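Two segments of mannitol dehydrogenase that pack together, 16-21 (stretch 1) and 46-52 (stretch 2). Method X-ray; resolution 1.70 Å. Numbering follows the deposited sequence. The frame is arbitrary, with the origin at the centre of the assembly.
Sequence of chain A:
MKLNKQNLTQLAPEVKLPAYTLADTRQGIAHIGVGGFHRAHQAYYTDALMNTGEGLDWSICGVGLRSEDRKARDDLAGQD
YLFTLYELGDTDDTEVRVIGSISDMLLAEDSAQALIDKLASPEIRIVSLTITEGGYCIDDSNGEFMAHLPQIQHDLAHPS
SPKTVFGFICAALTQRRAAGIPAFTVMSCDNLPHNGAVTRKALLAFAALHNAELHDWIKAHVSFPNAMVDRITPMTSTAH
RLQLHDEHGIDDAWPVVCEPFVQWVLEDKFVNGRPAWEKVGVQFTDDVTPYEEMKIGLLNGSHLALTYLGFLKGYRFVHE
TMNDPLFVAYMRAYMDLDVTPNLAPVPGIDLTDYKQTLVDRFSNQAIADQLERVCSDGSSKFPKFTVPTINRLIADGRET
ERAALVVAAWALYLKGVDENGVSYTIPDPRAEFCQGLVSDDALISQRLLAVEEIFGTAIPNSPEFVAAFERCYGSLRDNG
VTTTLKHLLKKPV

Stretch 1 16-21: KLPAYT
Stretch 2, residues 46-52: TDALMNT

In mannitol dehydrogenase an irregular segment, K16 to T21, lies against the last turn or so of a helix that enters the second stretch at T46 and continues at least to M50. The contact is small, 286 Å² counting both sides, and rests on two hydrogen bonds, one from the A19 backbone and one from the hydroxyl of Y20, whose ring also packs against M50. The register is set by A19 and N51, whose CA atoms lie 5.0 Å apart.

Stretch 1 is extended through L17 (phi/psi -118/155) and P18 (-57/142), turns at A19 (-100/4) and extends again at Y20 (-113/161). Stretch 2 has helical angles near -65/-40 from T46 to M50, relaxing to -68/-15 at N51 and -91/-3 at T52. Three of its backbone amides are paired within the stretch: M50 N donates to T46 O (3.1 Å), N51 N to D47 O (2.9 Å), and T52 N to L49 O (2.9 Å). The same carbonyl, L49 O, also accepts from T52 OG1 at 2.6 Å, a bond made with T52 in the p rotamer (chi1 65°). Both bonds to stretch 1 are accepted by side-chain oxygens of stretch 2, N51 OD1 and D47 OD1.

The first bond is made by the backbone of A19. Its amide N donates to N51 OD1 at 2.6 Å, with an N-H...O angle of 172°, short and almost straight. N51 leaves its CA sideways to stretch 1, but chi1 of -79° (m) and chi2 of -23° bring its end nearer, so the amide oxygen satisfies a donor that the irregular backbone does not pair within its own stretch. Asparagine suits this place because it carries a neutral acceptor on a short arm. The small A19 side chain points toward stretch 2 and fits closely, with CB 3.5 Å from N51 OD1; P18 CA lies at the same distance from that oxygen.

The second bond joins two side chains. Y20 OH donates to D47 OD1 at 2.6 Å, giving a buried hydroxyl a carboxylate acceptor. D47 also begins sideways, and its t rotamer (chi1 171°, chi2 87°) carries the carboxylate nearer; OD1 is hydrogen-bonded elsewhere in the structure as well, which helps a buried charge to be accommodated.

Y20 contributes the largest area, 94 Å², and its CA-to-CB bond points toward the helix. With chi1 48° (p) and chi2 98°, its ring has D47 OD1 and N51 OD1 near its plane at the edge, the latter 3.2 Å from Y20 CD2, and M50 over one face. M50, a selenomethionine, starts toward stretch 1, and its end leads away with chi angles of -71°, 180° and -177° (m, t, t). M50 CB lies 3.6 Å from the centroid of the Y20 ring, 22° off the normal, a CH-pi contact; M50 SE lies 4.0 Å from it, 29° off. A long, flexible, apolar chain can thus cover the aromatic face, while the polar atoms meet the ring's edge and hydroxyl.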

# COMPACT_ATOMS: atom_id res chain seq x y z
N LYS A 16 2.70 -13.94 -22.74
CA LYS A 16 3.36 -15.02 -21.99
C LYS A 16 2.33 -15.76 -21.15
O LYS A 16 1.41 -15.15 -20.56
CB LYS A 16 4.45 -14.43 -21.10
CG LYS A 16 5.33 -13.39 -21.81
CD LYS A 16 6.47 -13.97 -22.62
CE LYS A 16 7.49 -12.83 -22.99
NZ LYS A 16 8.27 -12.14 -21.83
N LEU A 17 2.44 -17.09 -21.15
CA LEU A 17 1.51 -17.95 -20.42
C LEU A 17 2.19 -18.75 -19.32
O LEU A 17 3.41 -19.00 -19.39
CB LEU A 17 0.90 -18.97 -21.40
CG LEU A 17 0.32 -18.44 -22.72
CD1 LEU A 17 -0.10 -19.64 -23.55
CD2 LEU A 17 -0.86 -17.46 -22.47
N PRO A 18 1.44 -19.15 -18.31
CA PRO A 18 2.00 -19.95 -17.22
C PRO A 18 2.61 -21.18 -17.89
O PRO A 18 2.03 -21.72 -18.86
CB PRO A 18 0.78 -20.35 -16.42
CG PRO A 18 -0.12 -19.15 -16.55
CD PRO A 18 0.04 -18.76 -18.01
N ALA A 19 3.75 -21.62 -17.40
CA ALA A 19 4.44 -22.79 -17.98
C ALA A 19 4.15 -24.03 -17.15
O ALA A 19 4.65 -25.11 -17.46
CB ALA A 19 5.95 -22.54 -18.06
N TYR A 20 3.30 -23.91 -16.15
CA TYR A 20 2.97 -25.06 -15.31
C TYR A 20 1.51 -25.41 -15.55
O TYR A 20 0.74 -24.60 -16.08
CB TYR A 20 3.19 -24.72 -13.83
CG TYR A 20 2.56 -23.38 -13.43
CD1 TYR A 20 1.31 -23.33 -12.80
CD2 TYR A 20 3.23 -22.20 -13.67
CE1 TYR A 20 0.73 -22.09 -12.43
CE2 TYR A 20 2.68 -20.94 -13.30
CZ TYR A 20 1.41 -20.91 -12.67
OH TYR A 20 0.87 -19.69 -12.31
N THR A 21 1.13 -26.64 -15.20
CA THR A 21 -0.25 -27.05 -15.36
C THR A 21 -1.05 -26.44 -14.21
O THR A 21 -0.81 -26.74 -13.03
CB THR A 21 -0.39 -28.60 -15.31
OG1 THR A 21 0.27 -29.17 -16.45
CG2 THR A 21 -1.84 -29.01 -15.33
N THR A 46 5.39 -15.33 -7.20
CA THR A 46 5.02 -16.71 -6.98
C THR A 46 4.77 -17.43 -8.32
O THR A 46 5.17 -18.57 -8.50
CB THR A 46 3.80 -16.77 -6.05
OG1 THR A 46 4.11 -16.06 -4.84
CG2 THR A 46 3.47 -18.23 -5.74
N ASP A 47 4.17 -16.72 -9.27
CA ASP A 47 3.89 -17.28 -10.59
C ASP A 47 5.25 -17.49 -11.28
O ASP A 47 5.47 -18.53 -11.94
CB ASP A 47 3.01 -16.28 -11.39
CG ASP A 47 2.84 -16.66 -12.86
OD1 ASP A 47 1.90 -17.44 -13.15
OD2 ASP A 47 3.63 -16.19 -13.73
N ALA A 48 6.18 -16.54 -11.11
CA ALA A 48 7.51 -16.68 -11.74
C ALA A 48 8.22 -17.94 -11.22
O ALA A 48 8.89 -18.66 -11.99
CB ALA A 48 8.38 -15.42 -11.47
N LEU A 49 8.09 -18.23 -9.93
CA LEU A 49 8.72 -19.43 -9.33
C LEU A 49 8.10 -20.69 -9.93
O LEU A 49 8.80 -21.64 -10.30
CB LEU A 49 8.50 -19.48 -7.80
CG LEU A 49 9.12 -20.69 -7.06
CD1 LEU A 49 10.65 -20.68 -7.19
CD2 LEU A 49 8.76 -20.58 -5.61
N MSE A 50 6.77 -20.70 -10.02
CA MSE A 50 6.04 -21.85 -10.58
C MSE A 50 6.47 -22.09 -12.01
O MSE A 50 6.56 -23.25 -12.43
CB MSE A 50 4.51 -21.59 -10.51
CG MSE A 50 4.05 -21.67 -9.08
SE MSE A 50 2.13 -21.32 -9.10
CE MSE A 50 1.77 -21.37 -7.31
N ASN A 51 6.77 -21.03 -12.74
CA ASN A 51 7.22 -21.21 -14.13
C ASN A 51 8.58 -21.89 -14.23
O ASN A 51 8.95 -22.35 -15.32
CB ASN A 51 7.25 -19.90 -14.89
CG ASN A 51 5.87 -19.48 -15.35
OD1 ASN A 51 4.97 -20.30 -15.49
ND2 ASN A 51 5.70 -18.20 -15.60
N THR A 52 9.32 -21.96 -13.11
CA THR A 52 10.61 -22.66 -13.13
C THR A 52 10.39 -24.13 -12.76
O THR A 52 11.35 -24.91 -12.74
CB THR A 52 11.67 -22.13 -12.10
OG1 THR A 52 11.20 -22.37 -10.76
CG2 THR A 52 11.95 -20.63 -12.31